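Citrinin polyketide synthase (Monascus purpureus, PDB 5MPT) builds the keto-aldehyde precursor of the mycotoxin citrinin as a non-reducing polyketide synthase, the chain here being its C-methyltransferase (CMeT) domain. Local coordinates at residues M239-R251 against P258-P270. Residues are numbered along the deposited sequence; the frame is centred on the assembly and turned at random. Where two conformers were deposited one is given.
With SAH (S-adenosyl-L-homocysteine), chain B.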
loop_
_atom_site.group_PDB
_atom_site.type_symbol
_atom_site.label_atom_id
_atom_site.label_comp_id
_atom_site.label_asym_id
_atom_site.label_seq_id
_atom_site.Cartn_x
_atom_site.Cartn_y
_atom_site.Cartn_z
ATOM N N MET A 239 -8.015 -16.711 1.874
ATOM C CA MET A 239 -6.898 -15.868 1.506
ATOM C C MET A 239 -6.695 -15.984 0.001
ATOM O O MET A 239 -6.539 -17.093 -0.526
ATOM C CB MET A 239 -5.648 -16.302 2.257
ATOM C CG MET A 239 -4.471 -15.420 1.998
ATOM S SD MET A 239 -2.966 -16.191 2.547
ATOM C CE MET A 239 -1.818 -14.884 2.125
ATOM N N THR A 240 -6.706 -14.849 -0.692
ATOM C CA THR A 240 -6.611 -14.854 -2.147
ATOM C C THR A 240 -5.640 -13.792 -2.651
ATOM O O THR A 240 -5.270 -12.853 -1.938
ATOM C CB THR A 240 -7.986 -14.628 -2.785
ATOM O OG1 THR A 240 -8.309 -13.236 -2.796
ATOM C CG2 THR A 240 -9.085 -15.395 -2.047
ATOM N N ASP A 241 -5.215 -13.964 -3.907
ATOM C CA ASP A 241 -4.324 -13.019 -4.578
ATOM C C ASP A 241 -4.334 -13.362 -6.053
ATOM O O ASP A 241 -4.711 -14.462 -6.441
ATOM C CB ASP A 241 -2.880 -13.086 -4.048
ATOM C CG ASP A 241 -2.047 -11.841 -4.402
ATOM O OD1 ASP A 241 -1.960 -10.881 -3.606
ATOM O OD2 ASP A 241 -1.449 -11.816 -5.484
ATOM N N LEU A 242 -3.895 -12.402 -6.857
ATOM C CA LEU A 242 -3.672 -12.673 -8.265
ATOM C C LEU A 242 -2.548 -13.679 -8.474
ATOM O O LEU A 242 -2.566 -14.411 -9.469
ATOM C CB LEU A 242 -3.336 -11.368 -8.997
ATOM C CG LEU A 242 -3.348 -11.474 -10.542
ATOM C CD1 LEU A 242 -4.707 -11.887 -11.067
ATOM C CD2 LEU A 242 -2.975 -10.142 -11.158
ATOM N N SER A 243 -1.557 -13.710 -7.579
ATOM C CA SER A 243 -0.338 -14.496 -7.765
ATOM C C SER A 243 -0.498 -15.907 -7.208
ATOM O O SER A 243 -0.734 -16.084 -6.013
ATOM C CB SER A 243 0.842 -13.802 -7.090
ATOM O OG SER A 243 1.892 -14.717 -6.835
ATOM N N SER A 244 -0.340 -16.923 -8.064
ATOM C CA SER A 244 -0.501 -18.293 -7.571
ATOM C C SER A 244 0.701 -18.744 -6.751
ATOM O O SER A 244 0.552 -19.584 -5.854
ATOM C CB SER A 244 -0.730 -19.263 -8.731
ATOM O OG SER A 244 -0.110 -18.768 -9.899
ATOM N N SER A 245 1.891 -18.211 -7.031
ATOM C CA SER A 245 3.053 -18.555 -6.216
ATOM C C SER A 245 2.887 -18.042 -4.790
ATOM O O SER A 245 3.118 -18.777 -3.824
ATOM C CB SER A 245 4.336 -18.002 -6.846
ATOM O OG SER A 245 4.348 -16.590 -6.882
ATOM N N LEU A 246 2.479 -16.782 -4.637
ATOM C CA LEU A 246 2.260 -16.249 -3.290
ATOM C C LEU A 246 1.208 -17.054 -2.537
ATOM O O LEU A 246 1.345 -17.273 -1.330
ATOM C CB LEU A 246 1.866 -14.774 -3.360
ATOM C CG LEU A 246 2.999 -13.825 -3.789
ATOM C CD1 LEU A 246 2.532 -12.385 -3.894
ATOM C CD2 LEU A 246 4.174 -13.887 -2.821
ATOM N N ILE A 247 0.162 -17.525 -3.226
ATOM C CA ILE A 247 -0.844 -18.348 -2.555
ATOM C C ILE A 247 -0.258 -19.696 -2.162
ATOM O O ILE A 247 -0.442 -20.165 -1.033
ATOM C CB ILE A 247 -2.082 -18.520 -3.445
ATOM C CG1 ILE A 247 -2.817 -17.186 -3.578
ATOM C CG2 ILE A 247 -2.997 -19.634 -2.901
ATOM C CD1 ILE A 247 -3.432 -16.662 -2.309
ATOM N N ALA A 248 0.437 -20.352 -3.091
ATOM C CA ALA A 248 0.992 -21.664 -2.783
ATOM C C ALA A 248 1.913 -21.597 -1.573
ATOM O O ALA A 248 1.862 -22.468 -0.696
ATOM C CB ALA A 248 1.741 -22.213 -3.992
ATOM N N ALA A 249 2.762 -20.573 -1.513
ATOM C CA ALA A 249 3.594 -20.353 -0.335
ATOM C C ALA A 249 2.747 -20.164 0.923
ATOM O O ALA A 249 3.035 -20.748 1.973
ATOM C CB ALA A 249 4.478 -19.135 -0.562
ATOM N N ALA A 250 1.705 -19.334 0.836
ATOM C CA ALA A 250 0.857 -19.072 1.992
ATOM C C ALA A 250 0.130 -20.330 2.442
ATOM O O ALA A 250 -0.052 -20.550 3.647
ATOM C CB ALA A 250 -0.144 -17.969 1.660
ATOM N N ARG A 251 -0.308 -21.162 1.488
ATOM C CA ARG A 251 -0.971 -22.414 1.841
ATOM C C ARG A 251 -0.089 -23.246 2.761
ATOM O O ARG A 251 -0.582 -23.870 3.712
ATOM C CB ARG A 251 -1.323 -23.201 0.574
ATOM C CG ARG A 251 -2.364 -24.306 0.787
ATOM C CD ARG A 251 -2.685 -25.059 -0.502
ATOM N NE ARG A 251 -2.834 -24.164 -1.650
ATOM C CZ ARG A 251 -3.991 -23.823 -2.213
ATOM N NH1 ARG A 251 -3.995 -23.001 -3.257
ATOM N NH2 ARG A 251 -5.146 -24.301 -1.755
ATOM N N PRO A 258 -6.877 -24.307 10.769
ATOM C CA PRO A 258 -7.784 -25.194 10.032
ATOM C C PRO A 258 -8.969 -24.485 9.405
ATOM O O PRO A 258 -9.708 -25.114 8.633
ATOM C CB PRO A 258 -8.253 -26.162 11.117
ATOM C CG PRO A 258 -8.342 -25.290 12.333
ATOM C CD PRO A 258 -7.196 -24.294 12.211
ATOM N N PHE A 259 -9.178 -23.209 9.724
ATOM C CA PHE A 259 -10.273 -22.426 9.179
ATOM C C PHE A 259 -9.899 -21.738 7.865
ATOM O O PHE A 259 -10.609 -20.823 7.434
ATOM C CB PHE A 259 -10.745 -21.388 10.207
ATOM C CG PHE A 259 -9.645 -20.456 10.719
ATOM C CD1 PHE A 259 -9.146 -19.437 9.918
ATOM C CD2 PHE A 259 -9.136 -20.598 11.997
ATOM C CE1 PHE A 259 -8.154 -18.588 10.374
ATOM C CE2 PHE A 259 -8.143 -19.747 12.467
ATOM C CZ PHE A 259 -7.648 -18.741 11.650
ATOM N N MET A 260 -8.830 -22.168 7.207
ATOM C CA MET A 260 -8.302 -21.455 6.051
ATOM C C MET A 260 -8.714 -22.122 4.749
ATOM O O MET A 260 -8.721 -23.350 4.634
ATOM C CB MET A 260 -6.776 -21.372 6.110
ATOM C CG MET A 260 -6.260 -20.505 7.229
ATOM S SD MET A 260 -6.757 -18.770 7.120
ATOM C CE MET A 260 -5.950 -18.306 5.590
ATOM N N LYS A 261 -9.059 -21.287 3.780
ATOM C CA LYS A 261 -9.139 -21.658 2.382
ATOM C C LYS A 261 -8.153 -20.755 1.644
ATOM O O LYS A 261 -7.890 -19.629 2.076
ATOM C CB LYS A 261 -10.567 -21.489 1.828
ATOM C CG LYS A 261 -11.710 -22.078 2.700
ATOM C CD LYS A 261 -11.676 -23.602 2.827
ATOM C CE LYS A 261 -12.016 -24.311 1.522
ATOM N NZ LYS A 261 -11.974 -25.800 1.668
ATOM N N PHE A 262 -7.582 -21.254 0.544
ATOM C CA PHE A 262 -6.625 -20.506 -0.266
ATOM C C PHE A 262 -7.017 -20.601 -1.738
ATOM O O PHE A 262 -7.313 -21.693 -2.230
ATOM C CB PHE A 262 -5.188 -21.049 -0.112
ATOM C CG PHE A 262 -4.698 -21.090 1.293
ATOM C CD1 PHE A 262 -5.065 -22.127 2.140
ATOM C CD2 PHE A 262 -3.863 -20.099 1.773
ATOM C CE1 PHE A 262 -4.609 -22.165 3.445
ATOM C CE2 PHE A 262 -3.416 -20.139 3.065
ATOM C CZ PHE A 262 -3.788 -21.174 3.901
ATOM N N LYS A 263 -6.980 -19.474 -2.457
ATOM C CA LYS A 263 -7.470 -19.448 -3.834
ATOM C C LYS A 263 -6.913 -18.230 -4.577
ATOM O O LYS A 263 -6.725 -17.161 -3.986
ATOM C CB LYS A 263 -9.017 -19.446 -3.873
ATOM C CG LYS A 263 -9.633 -19.522 -5.285
ATOM C CD LYS A 263 -11.190 -19.546 -5.270
ATOM C CE LYS A 263 -11.793 -19.715 -6.685
ATOM N NZ LYS A 263 -13.288 -19.779 -6.684
ATOM N N VAL A 264 -6.626 -18.417 -5.873
ATOM C CA VAL A 264 -6.260 -17.326 -6.777
ATOM C C VAL A 264 -7.524 -16.593 -7.209
ATOM O O VAL A 264 -8.445 -17.199 -7.771
ATOM C CB VAL A 264 -5.507 -17.867 -8.007
ATOM C CG1 VAL A 264 -5.145 -16.731 -8.959
ATOM C CG2 VAL A 264 -4.247 -18.626 -7.583
ATOM N N VAL A 265 -7.571 -15.282 -6.977
ATOM C CA VAL A 265 -8.738 -14.479 -7.328
ATOM C C VAL A 265 -8.258 -13.153 -7.889
ATOM O O VAL A 265 -7.420 -12.480 -7.281
ATOM C CB VAL A 265 -9.675 -14.236 -6.132
ATOM C CG1 VAL A 265 -10.789 -13.247 -6.517
ATOM C CG2 VAL A 265 -10.237 -15.543 -5.640
ATOM N N ASN A 266 -8.798 -12.769 -9.034
ATOM C CA ASN A 266 -8.482 -11.498 -9.670
ATOM C C ASN A 266 -9.594 -10.507 -9.360
ATOM O O ASN A 266 -10.763 -10.753 -9.699
ATOM C CB ASN A 266 -8.334 -11.701 -11.175
ATOM C CG ASN A 266 -7.906 -10.448 -11.907
ATOM O OD1 ASN A 266 -8.031 -9.333 -11.423
ATOM N ND2 ASN A 266 -7.467 -10.644 -13.147
ATOM N N ILE A 267 -9.242 -9.449 -8.627
ATOM C CA ILE A 267 -10.160 -8.373 -8.257
ATOM C C ILE A 267 -10.919 -7.836 -9.451
ATOM O O ILE A 267 -12.082 -7.427 -9.309
ATOM C CB ILE A 267 -9.382 -7.245 -7.561
ATOM C CG1 ILE A 267 -8.759 -7.773 -6.271
ATOM C CG2 ILE A 267 -10.266 -6.006 -7.330
ATOM C CD1 ILE A 267 -7.645 -6.903 -5.684
ATOM N N GLU A 268 -10.288 -7.822 -10.644
ATOM C CA GLU A 268 -10.914 -7.229 -11.825
ATOM C C GLU A 268 -11.941 -8.146 -12.468
ATOM O O GLU A 268 -12.754 -7.668 -13.268
ATOM C CB GLU A 268 -9.858 -6.864 -12.884
ATOM C CG GLU A 268 -8.901 -5.803 -12.399
ATOM C CD GLU A 268 -8.034 -5.196 -13.489
ATOM O OE1 GLU A 268 -8.294 -5.468 -14.693
ATOM O OE2 GLU A 268 -7.100 -4.447 -13.141
ATOM N N SER A 269 -11.910 -9.450 -12.147
ATOM C CA SER A 269 -12.807 -10.414 -12.789
ATOM C C SER A 269 -14.213 -10.386 -12.195
ATOM O O SER A 269 -14.396 -10.186 -11.008
ATOM C CB SER A 269 -12.266 -11.828 -12.637
ATOM O OG SER A 269 -11.030 -11.977 -13.302
ATOM N N PRO A 270 -15.235 -10.633 -13.004
ATOM C CA PRO A 270 -16.547 -10.892 -12.440
ATOM C C PRO A 270 -16.490 -12.098 -11.522
ATOM O O PRO A 270 -15.747 -13.062 -11.779
ATOM C CB PRO A 270 -17.410 -11.158 -13.680
ATOM C CG PRO A 270 -16.436 -11.574 -14.708
ATOM C CD PRO A 270 -15.233 -10.795 -14.468
HETATM N N SAH B . -1.640 -6.967 0.796
HETATM C CA SAH B . -0.250 -7.008 0.253
HETATM C CB SAH B . 0.492 -5.685 0.109
HETATM C CG SAH B . 0.042 -4.824 -1.058
HETATM S SD SAH B . 0.894 -5.464 -2.541
HETATM C C SAH B . 0.588 -7.923 1.191
HETATM O O SAH B . 1.588 -8.490 0.550
HETATM O OXT SAH B . 0.377 -8.064 2.369
HETATM C "C5'" SAH B . -0.457 -5.611 -3.739
HETATM C "C4'" SAH B . -0.899 -7.058 -3.814
HETATM O "O4'" SAH B . -2.054 -7.058 -4.682
HETATM C "C3'" SAH B . 0.118 -8.025 -4.433
HETATM O "O3'" SAH B . 0.119 -9.200 -3.628
HETATM C "C2'" SAH B . -0.443 -8.282 -5.842
HETATM O "O2'" SAH B . -0.156 -9.596 -6.317
HETATM C "C1'" SAH B . -1.938 -8.121 -5.594
HETATM N N9 SAH B . -2.748 -7.793 -6.761
HETATM C C8 SAH B . -2.451 -6.932 -7.784
HETATM N N7 SAH B . -3.363 -6.881 -8.725
HETATM C C5 SAH B . -4.329 -7.780 -8.294
HETATM C C6 SAH B . -5.557 -8.195 -8.846
HETATM N N6 SAH B . -6.030 -7.771 -10.025
HETATM N N1 SAH B . -6.275 -9.100 -8.155
HETATM C C2 SAH B . -5.800 -9.558 -6.993
HETATM N N3 SAH B . -4.665 -9.242 -6.368
HETATM C C4 SAH B . -3.965 -8.343 -7.081
HETATM O O HOH W 1 -7.262 -11.493 -4.559
#
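A beta-alpha-beta unit of the Rossmann-like methyltransferase fold brings Met239-Asp241 beside the edge strand 260-264, whose axis runs parallel to it at 12°. Met239 N donates to Lys261 O at 2.9 Å, and Lys263 N to Met239 O. Beyond them Val265 N reaches Asp241 O at 3.0 Å, standing 53° out of the carbonyl plane. The connecting helix returns antiparallel and packs on the Phe262 ring: Arg251 CA sits over the ring centre, 3.6 Å from the centroid, while Met239 SD approaches Phe262 CE2 obliquely, a Met-aromatic contact. With CG anti to the backbone N (chi1 -163°) and a bend at chi3, the poorly ordered Arg251 folds its guanidinium over Phe262 CB.

At the C-terminal strand ends the two segments bind S-adenosylhomocysteine. Asp241 takes both ribose hydroxyls, OD1 from O3' and OD2 from O2', and OD2 also accepts Ser243 N on its anti lone pair, an Asx turn; together these bonds should restrain the carboxylate's rotation. Leu242 CD1 lies against Asn266 CG at 3.6 Å. Asn266 OD1 accepts from Glu268 N, a second Asx turn, and from adenine N6 at 2.9 Å; adenine N1 accepts from Ile267 N at 3.0 Å.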